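Local coordinates for uncharacterized NTF2-like protein (Cytophaga hutchinsonii ATCC 33406, PDB 3F14) that is of unknown function but adopts the NTF2-like fold of the SnoaL-like family, whose cone-shaped domain often encloses a ligand pocket or an active site, at residues C24-I29 against R98-T103; I29-I34 against K105-Y110. All coordinates share one frame; numbering follows the deposited sequence.

Overall arrangement
Contact 1 sits at the turn ends beside the parallel strand pair of contact 2, and their centres are about 12 Å apart. They share I29, where the chain leaves the turn of contact 1 and enters the parallel strand pair of contact 2. Strands 88-100 and 103-111 are sheet neighbours, and the turn between them belongs to contact 1. K105 ties the two together: its NZ forms a salt bridge of 2.8 Å with OE1 of E100, and its CD packs 3.7 Å from CG of N26. Contact 2 also reaches the ligand side, since the side chain of S109 lies about 4 Å from a bound Tris molecule, probably from the crystallisation liquor.

Contact 1: residues C24-I29 against R98-T103; sequences CFNDII and RFENDT
C24 and T103 mark the closest backbone approach, with their CA atoms 4.9 Å apart. No backbone hydrogen bond joins the two segments directly. Instead, CA of T103 makes a C-H...O contact of 3.1 Å with the carbonyl O of C24. The next residue, I104, makes backbone hydrogen bonds with C24 and N26. Each segment is folded on itself: N26 to I29 is a type I beta turn, and E100 to T103 is a type II' turn closing the hairpin of strands 88-100 and 103-111.

The side chains meet through N26. Its CG stands anti to the backbone N (chi1 -166°), and ND2 donates to OG1 of T103 at 2.9 Å. The bond is nearly straight, 175° at the hydrogen, and OG1 lies in the amide plane. OG1 of T103 in turn donates to O of E100 at 3.0 Å, on a lone pair of that carbonyl. The same carbonyl accepts from N of T103, so two donors from one residue grip it. The other end of the N26 amide, OD1, accepts from N of I28, two residues on, at 3.1 Å. Both ends of the amide are thus engaged, which fixes its rotation. The carboxylate of E100 is turned steeply to this amide, and its OE1 pairs with K105. F25 starts away from 98-103, and its buried ring packs on V45 and I46 of helix 42-57.

The OD1 bond to N of I28 closes an Asx turn. It sits within the type I turn where the chain turns a corner into strand 29-33. The two linked hydrogen bonds through T103 OG1 join that corner to a beta hairpin of the NTF2-like sheet.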
ATOM      1  N   CYS A  24       2.906  17.656 -13.845  1.00 16.50           N
ATOM      2  CA  CYS A  24       3.411  17.599 -12.493  1.00 17.38           C
ATOM      3  C   CYS A  24       4.496  16.548 -12.313  1.00 15.37           C
ATOM      4  O   CYS A  24       5.006  16.411 -11.213  1.00 19.07           O
ATOM      5  CB  CYS A  24       2.260  17.225 -11.541  1.00 20.60           C
ATOM      6  SG  CYS A  24       0.830  18.317 -11.732  1.00 27.49           S
ATOM      7  N   PHE A  25       4.836  15.784 -13.348  1.00 16.16           N
ATOM      8  CA  PHE A  25       5.869  14.769 -13.213  1.00 16.01           C
ATOM      9  C   PHE A  25       7.223  15.389 -13.071  1.00 16.27           C
ATOM     10  O   PHE A  25       7.591  16.297 -13.843  1.00 16.49           O
ATOM     11  CB  PHE A  25       5.932  13.864 -14.439  1.00 17.23           C
ATOM     12  CG  PHE A  25       4.789  12.832 -14.576  1.00 17.23           C
ATOM     13  CD1 PHE A  25       3.672  12.810 -13.736  1.00 17.04           C
ATOM     14  CD2 PHE A  25       4.850  11.907 -15.606  1.00 15.95           C
ATOM     15  CE1 PHE A  25       2.671  11.811 -13.903  1.00 17.47           C
ATOM     16  CE2 PHE A  25       3.861  10.945 -15.789  1.00 17.80           C
ATOM     17  CZ  PHE A  25       2.782  10.900 -14.931  1.00 16.58           C
ATOM     18  N   ASN A  26       8.014  14.893 -12.127  1.00 14.42           N
ATOM     19  CA  ASN A  26       9.430  15.266 -12.087  1.00 13.30           C
ATOM     20  C   ASN A  26      10.135  14.747 -13.345  1.00 14.16           C
ATOM     21  O   ASN A  26       9.818  13.684 -13.863  1.00 13.20           O
ATOM     22  CB  ASN A  26      10.053  14.716 -10.811  1.00 14.10           C
ATOM     23  CG  ASN A  26      11.410  15.307 -10.502  1.00 18.27           C
ATOM     24  OD1 ASN A  26      12.431  14.838 -10.998  1.00 17.43           O
ATOM     25  ND2 ASN A  26      11.421  16.352  -9.681  1.00 18.47           N
ATOM     26  N   ASP A  27      11.174  15.451 -13.788  1.00 13.54           N
ATOM     27  CA  ASP A  27      11.964  15.010 -14.947  1.00 14.22           C
ATOM     28  C   ASP A  27      12.440  13.552 -14.778  1.00 12.74           C
ATOM     29  O   ASP A  27      12.520  12.838 -15.775  1.00 13.80           O
ATOM     30  CB  ASP A  27      13.161  15.935 -15.166  1.00 13.02           C
ATOM     31  CG  ASP A  27      12.758  17.258 -15.764  1.00 15.38           C
ATOM     32  OD1 ASP A  27      11.976  17.235 -16.748  1.00 17.68           O
ATOM     33  OD2 ASP A  27      13.177  18.293 -15.228  1.00 18.84           O
ATOM     34  N   ILE A  28      12.763  13.140 -13.563  1.00 14.44           N
ATOM     35  CA  ILE A  28      13.261  11.769 -13.333  1.00 15.91           C
ATOM     36  C   ILE A  28      12.293  10.932 -12.511  1.00 14.39           C
ATOM     37  O   ILE A  28      12.697  10.058 -11.781  1.00 15.22           O
ATOM     38  CB  ILE A  28      14.711  11.750 -12.780  1.00 17.75           C
ATOM     39  CG1 ILE A  28      14.796  12.492 -11.446  1.00 18.33           C
ATOM     40  CG2 ILE A  28      15.667  12.377 -13.831  1.00 15.13           C
ATOM     41  CD1 ILE A  28      16.157  12.266 -10.707  1.00 21.98           C
ATOM     42  N   ILE A  29      11.018  11.225 -12.648  1.00 13.78           N
ATOM     43  CA  ILE A  29       9.974  10.417 -12.028  1.00 13.61           C
ATOM     44  C   ILE A  29      10.191   8.938 -12.246  1.00 14.38           C
ATOM     45  O   ILE A  29      10.595   8.506 -13.302  1.00 16.06           O
ATOM     46  CB  ILE A  29       8.589  10.842 -12.543  1.00 13.38           C
ATOM     47  CG1 ILE A  29       7.436  10.055 -11.836  1.00 15.51           C
ATOM     48  CG2 ILE A  29       8.443  10.668 -14.083  1.00 15.72           C
ATOM     49  CD1 ILE A  29       6.018  10.635 -12.118  1.00 16.97           C
ATOM     50  N   ARG A  98       5.567  10.067  -3.612  1.00 18.33           N
ATOM     51  CA  ARG A  98       6.541  10.921  -2.941  1.00 19.77           C
ATOM     52  C   ARG A  98       6.730  12.117  -3.827  1.00 16.78           C
ATOM     53  O   ARG A  98       7.086  12.004  -5.005  1.00 17.49           O
ATOM     54  CB  ARG A  98       7.879  10.238  -2.747  1.00 19.81           C
ATOM     55  CG  ARG A  98       8.916  11.123  -1.986  1.00 27.04           C
ATOM     56  CD  ARG A  98      10.294  10.470  -1.797  1.00 24.99           C
ATOM     57  N   PHE A  99       6.490  13.292  -3.252  1.00 20.45           N
ATOM     58  CA  PHE A  99       6.627  14.506  -3.951  1.00 19.90           C
ATOM     59  C   PHE A  99       7.982  15.165  -3.659  1.00 20.94           C
ATOM     60  O   PHE A  99       8.644  14.870  -2.649  1.00 21.26           O
ATOM     61  CB  PHE A  99       5.511  15.486  -3.548  1.00 21.88           C
ATOM     62  CG  PHE A  99       4.148  14.992  -3.891  1.00 23.96           C
ATOM     63  CD1 PHE A  99       3.596  15.257  -5.120  1.00 28.12           C
ATOM     64  CD2 PHE A  99       3.422  14.267  -2.966  1.00 24.20           C
ATOM     65  CE1 PHE A  99       2.332  14.771  -5.429  1.00 26.75           C
ATOM     66  CE2 PHE A  99       2.192  13.808  -3.266  1.00 30.70           C
ATOM     67  CZ  PHE A  99       1.658  14.045  -4.511  1.00 21.16           C
ATOM     68  N   GLU A 100       8.417  15.959  -4.619  1.00 19.53           N
ATOM     69  CA  GLU A 100       9.569  16.851  -4.440  1.00 19.68           C
ATOM     70  C   GLU A 100       8.930  18.181  -4.728  1.00 19.47           C
ATOM     71  O   GLU A 100       8.741  18.538  -5.896  1.00 16.93           O
ATOM     72  CB  GLU A 100      10.689  16.539  -5.400  1.00 21.03           C
ATOM     73  CG  GLU A 100      11.937  17.380  -5.173  1.00 27.38           C
ATOM     74  CD  GLU A 100      13.065  16.963  -6.103  1.00 28.96           C
ATOM     75  OE1 GLU A 100      13.587  15.840  -5.892  1.00 45.92           O
ATOM     76  OE2 GLU A 100      13.392  17.731  -7.042  1.00 39.18           O
ATOM     77  N   ASN A 101       8.579  18.878  -3.637  1.00 20.34           N
ATOM     78  CA  ASN A 101       7.780  20.095  -3.667  1.00 22.10           C
ATOM     79  C   ASN A 101       6.499  19.841  -4.467  1.00 22.34           C
ATOM     80  O   ASN A 101       5.751  18.981  -4.049  1.00 22.17           O
ATOM     81  CB  ASN A 101       8.614  21.248  -4.150  1.00 20.64           C
ATOM     82  CG  ASN A 101       9.779  21.516  -3.229  1.00 26.98           C
ATOM     83  OD1 ASN A 101       9.665  21.316  -2.007  1.00 19.12           O
ATOM     84  ND2 ASN A 101      10.911  21.971  -3.791  1.00 21.62           N
ATOM     85  N   ASP A 102       6.283  20.504  -5.608  1.00 21.85           N
ATOM     86  CA  ASP A 102       5.047  20.268  -6.401  1.00 23.13           C
ATOM     87  C   ASP A 102       5.175  19.271  -7.582  1.00 24.28           C
ATOM     88  O   ASP A 102       4.262  19.157  -8.401  1.00 26.51           O
ATOM     89  CB  ASP A 102       4.483  21.592  -6.880  1.00 25.93           C
ATOM     90  CG  ASP A 102       5.470  22.382  -7.672  1.00 32.04           C
ATOM     91  OD1 ASP A 102       6.692  22.104  -7.549  1.00 32.12           O
ATOM     92  OD2 ASP A 102       5.027  23.299  -8.396  1.00 46.36           O
ATOM     93  N   THR A 103       6.259  18.501  -7.632  1.00 18.59           N
ATOM     94  CA  THR A 103       6.424  17.504  -8.666  1.00 18.92           C
ATOM     95  C   THR A 103       6.287  16.123  -8.043  1.00 17.52           C
ATOM     96  O   THR A 103       6.586  15.949  -6.855  1.00 18.65           O
ATOM     97  CB  THR A 103       7.775  17.618  -9.410  1.00 17.97           C
ATOM     98  OG1 THR A 103       8.847  17.203  -8.540  1.00 20.71           O
ATOM     99  CG2 THR A 103       7.951  19.090  -9.928  1.00 20.55           C
TER

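Contact 2: residues I29-I34 against K105-Y110; sequences IEWNII and KTITSY
W31 and S109 are joined by a direct side-chain hydrogen bond across two parallel strands. CG of W31 is anti to the backbone N (chi1 -171°), and the indole lies with CD1 on I107 and NE1 toward S109. NE1 donates to OG of S109 at 2.9 Å, nearly straight at 169°, and OG lies in the ring plane at the edge. OG stands beside its own backbone N (chi1 -62°) and is also hydrogen-bonded to OD1 of D95. CD1 of W31 packs on CB of I107 at 3.6 Å, while CG1 of I33 covers one indole face toward the rim. F13 meets this ring edge-to-face.

At the far end, I34 lies over Y110. Its CG1 sits 3.6 Å above the ring centre, a CH-pi contact, and its CD1 reaches CG2 of T108. The Y110 hydroxyl bonds to E76 of the second subunit.

N32 and T108 lie side by side on the opposite face of the sheet from W31. The axes of strands 29-33 and 105-110 run parallel, 9° apart. N and O of E30 and N32 bond to K105, I107 and S109, and N of I34 bonds to O of S109. K105 and T106 form a classic bulge opposite R98.

The chemistry differs by face. On one, a buried indole N-H is satisfied by S109, whose link to D95 would favour that acceptor role. On the other, one water bridges ND2 of N32 and OG1 of T108, while the T108 methyl meets I34.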
ATOM      1  N   ILE A  29      11.018  11.225 -12.648  1.00 13.78           N
ATOM      2  CA  ILE A  29       9.974  10.417 -12.028  1.00 13.61           C
ATOM      3  C   ILE A  29      10.191   8.938 -12.246  1.00 14.38           C
ATOM      4  O   ILE A  29      10.595   8.506 -13.302  1.00 16.06           O
ATOM      5  CB  ILE A  29       8.589  10.842 -12.543  1.00 13.38           C
ATOM      6  CG1 ILE A  29       7.436  10.055 -11.836  1.00 15.51           C
ATOM      7  CG2 ILE A  29       8.443  10.668 -14.083  1.00 15.72           C
ATOM      8  CD1 ILE A  29       6.018  10.635 -12.118  1.00 16.97           C
ATOM      9  N   GLU A  30       9.885   8.131 -11.226  1.00 14.86           N
ATOM     10  CA  GLU A  30       9.852   6.691 -11.403  1.00 15.21           C
ATOM     11  C   GLU A  30       8.473   6.183 -10.970  1.00 16.74           C
ATOM     12  O   GLU A  30       7.943   6.649  -9.967  1.00 16.71           O
ATOM     13  CB  GLU A  30      10.916   6.003 -10.540  1.00 17.10           C
ATOM     14  CG  GLU A  30      12.283   6.444 -10.917  1.00 17.02           C
ATOM     15  CD  GLU A  30      13.412   5.646 -10.247  1.00 23.27           C
ATOM     16  OE1 GLU A  30      13.117   4.649  -9.537  1.00 21.93           O
ATOM     17  OE2 GLU A  30      14.571   6.082 -10.436  1.00 22.05           O
ATOM     18  N   TRP A  31       7.924   5.244 -11.727  1.00 14.60           N
ATOM     19  CA  TRP A  31       6.720   4.510 -11.361  1.00 16.19           C
ATOM     20  C   TRP A  31       7.104   3.068 -11.168  1.00 15.08           C
ATOM     21  O   TRP A  31       7.422   2.372 -12.113  1.00 15.18           O
ATOM     22  CB  TRP A  31       5.625   4.644 -12.405  1.00 15.90           C
ATOM     23  CG  TRP A  31       4.265   4.078 -11.983  1.00 15.53           C
ATOM     24  CD1 TRP A  31       3.896   3.709 -10.748  1.00 15.61           C
ATOM     25  CD2 TRP A  31       3.089   3.940 -12.801  1.00 13.29           C
ATOM     26  NE1 TRP A  31       2.585   3.306 -10.743  1.00 14.65           N
ATOM     27  CE2 TRP A  31       2.050   3.445 -11.991  1.00 14.41           C
ATOM     28  CE3 TRP A  31       2.807   4.201 -14.144  1.00 16.50           C
ATOM     29  CZ2 TRP A  31       0.765   3.169 -12.491  1.00 14.96           C
ATOM     30  CZ3 TRP A  31       1.533   3.907 -14.647  1.00 15.78           C
ATOM     31  CH2 TRP A  31       0.525   3.427 -13.821  1.00 15.83           C
ATOM     32  N   ASN A  32       7.088   2.621  -9.900  1.00 14.82           N
ATOM     33  CA  ASN A  32       7.379   1.265  -9.480  1.00 14.82           C
ATOM     34  C   ASN A  32       6.041   0.526  -9.331  1.00 16.69           C
ATOM     35  O   ASN A  32       5.345   0.712  -8.346  1.00 15.26           O
ATOM     36  CB  ASN A  32       8.157   1.262  -8.181  1.00 15.61           C
ATOM     37  CG  ASN A  32       8.497  -0.131  -7.711  1.00 18.17           C
ATOM     38  OD1 ASN A  32       8.182  -1.107  -8.366  1.00 18.87           O
ATOM     39  ND2 ASN A  32       9.139  -0.215  -6.565  1.00 20.32           N
ATOM     40  N   ILE A  33       5.687  -0.298 -10.299  1.00 14.95           N
ATOM     41  CA  ILE A  33       4.488  -1.134 -10.258  1.00 14.91           C
ATOM     42  C   ILE A  33       4.970  -2.464  -9.656  1.00 15.22           C
ATOM     43  O   ILE A  33       5.611  -3.279 -10.320  1.00 14.95           O
ATOM     44  CB  ILE A  33       3.828  -1.307 -11.616  1.00 15.58           C
ATOM     45  CG1 ILE A  33       3.477   0.094 -12.177  1.00 18.52           C
ATOM     46  CG2 ILE A  33       2.556  -2.204 -11.458  1.00 17.07           C
ATOM     47  CD1 ILE A  33       2.907   0.047 -13.635  1.00 21.33           C
ATOM     48  N   ILE A  34       4.714  -2.640  -8.355  1.00 14.41           N
ATOM     49  CA  ILE A  34       5.233  -3.744  -7.573  1.00 14.76           C
ATOM     50  C   ILE A  34       4.884  -5.095  -8.199  1.00 14.10           C
ATOM     51  O   ILE A  34       3.747  -5.370  -8.544  1.00 14.77           O
ATOM     52  CB  ILE A  34       4.651  -3.676  -6.121  1.00 14.53           C
ATOM     53  CG1 ILE A  34       5.121  -2.402  -5.394  1.00 15.44           C
ATOM     54  CG2 ILE A  34       5.021  -4.926  -5.322  1.00 16.28           C
ATOM     55  CD1 ILE A  34       6.564  -2.368  -4.981  1.00 17.47           C
ATOM     56  N   LYS A 105       7.825  12.783  -7.597  1.00 18.02           N
ATOM     57  CA  LYS A 105       9.143  12.202  -7.710  1.00 15.99           C
ATOM     58  C   LYS A 105       9.104  10.686  -7.925  1.00 16.59           C
ATOM     59  O   LYS A 105       9.790  10.122  -8.804  1.00 15.76           O
ATOM     60  CB  LYS A 105       9.981  12.553  -6.475  1.00 18.03           C
ATOM     61  CG  LYS A 105      11.426  12.223  -6.599  1.00 24.09           C
ATOM     62  CD  LYS A 105      12.130  13.081  -7.651  1.00 25.84           C
ATOM     63  CE  LYS A 105      13.653  12.850  -7.705  1.00 26.79           C
ATOM     64  NZ  LYS A 105      14.292  13.207  -6.411  1.00 36.86           N
ATOM     65  N   THR A 106       8.270  10.028  -7.135  1.00 14.46           N
ATOM     66  CA  THR A 106       8.047   8.584  -7.283  1.00 14.82           C
ATOM     67  C   THR A 106       6.603   8.233  -7.038  1.00 15.81           C
ATOM     68  O   THR A 106       5.918   8.881  -6.244  1.00 14.99           O
ATOM     69  CB  THR A 106       8.929   7.728  -6.359  1.00 17.87           C
ATOM     70  OG1 THR A 106       8.542   7.930  -5.005  1.00 19.86           O
ATOM     71  CG2 THR A 106      10.412   8.071  -6.496  1.00 18.54           C
ATOM     72  N   ILE A 107       6.143   7.193  -7.750  1.00 13.95           N
ATOM     73  CA  ILE A 107       4.868   6.536  -7.534  1.00 15.69           C
ATOM     74  C   ILE A 107       5.182   5.052  -7.329  1.00 16.41           C
ATOM     75  O   ILE A 107       5.938   4.494  -8.110  1.00 15.80           O
ATOM     76  CB  ILE A 107       3.885   6.698  -8.712  1.00 15.36           C
ATOM     77  CG1 ILE A 107       3.811   8.171  -9.135  1.00 17.97           C
ATOM     78  CG2 ILE A 107       2.514   6.089  -8.286  1.00 15.65           C
ATOM     79  CD1 ILE A 107       2.949   8.406 -10.377  1.00 16.44           C
ATOM     80  N   THR A 108       4.632   4.442  -6.270  1.00 15.03           N
ATOM     81  CA  THR A 108       4.758   2.999  -6.031  1.00 16.03           C
ATOM     82  C   THR A 108       3.354   2.412  -5.958  1.00 15.96           C
ATOM     83  O   THR A 108       2.558   2.888  -5.138  1.00 16.68           O
ATOM     84  CB  THR A 108       5.523   2.732  -4.735  1.00 15.19           C
ATOM     85  OG1 THR A 108       6.790   3.417  -4.744  1.00 17.06           O
ATOM     86  CG2 THR A 108       5.772   1.200  -4.567  1.00 17.50           C
ATOM     87  N   SER A 109       3.028   1.442  -6.809  1.00 15.44           N
ATOM     88  CA  SER A 109       1.657   0.907  -6.837  1.00 14.94           C
ATOM     89  C   SER A 109       1.648  -0.584  -6.526  1.00 14.84           C
ATOM     90  O   SER A 109       2.334  -1.373  -7.179  1.00 14.95           O
ATOM     91  CB  SER A 109       1.030   1.148  -8.187  1.00 17.12           C
ATOM     92  OG  SER A 109       0.903   2.535  -8.519  1.00 16.42           O
ATOM     93  N   TYR A 110       0.826  -0.937  -5.532  1.00 14.79           N
ATOM     94  CA  TYR A 110       0.519  -2.331  -5.180  1.00 13.92           C
ATOM     95  C   TYR A 110      -0.853  -2.628  -5.710  1.00 15.76           C
ATOM     96  O   TYR A 110      -1.826  -2.038  -5.258  1.00 15.47           O
ATOM     97  CB  TYR A 110       0.538  -2.515  -3.651  1.00 14.91           C
ATOM     98  CG  TYR A 110       1.860  -2.242  -3.006  1.00 13.19           C
ATOM     99  CD1 TYR A 110       2.343  -0.951  -2.809  1.00 14.66           C
ATOM    100  CD2 TYR A 110       2.632  -3.289  -2.494  1.00 15.61           C
ATOM    101  CE1 TYR A 110       3.604  -0.719  -2.220  1.00 14.86           C
ATOM    102  CE2 TYR A 110       3.850  -3.069  -1.935  1.00 14.08           C
ATOM    103  CZ  TYR A 110       4.389  -1.760  -1.772  1.00 13.33           C
ATOM    104  OH  TYR A 110       5.614  -1.572  -1.187  1.00 15.99           O
TER
HETATM  105  O   HOH W   1       9.317   2.245  -4.880  1.00 29.78           O
HETATM  106  O   HOH W   2       1.404  -3.832  -8.293  1.00 12.99           O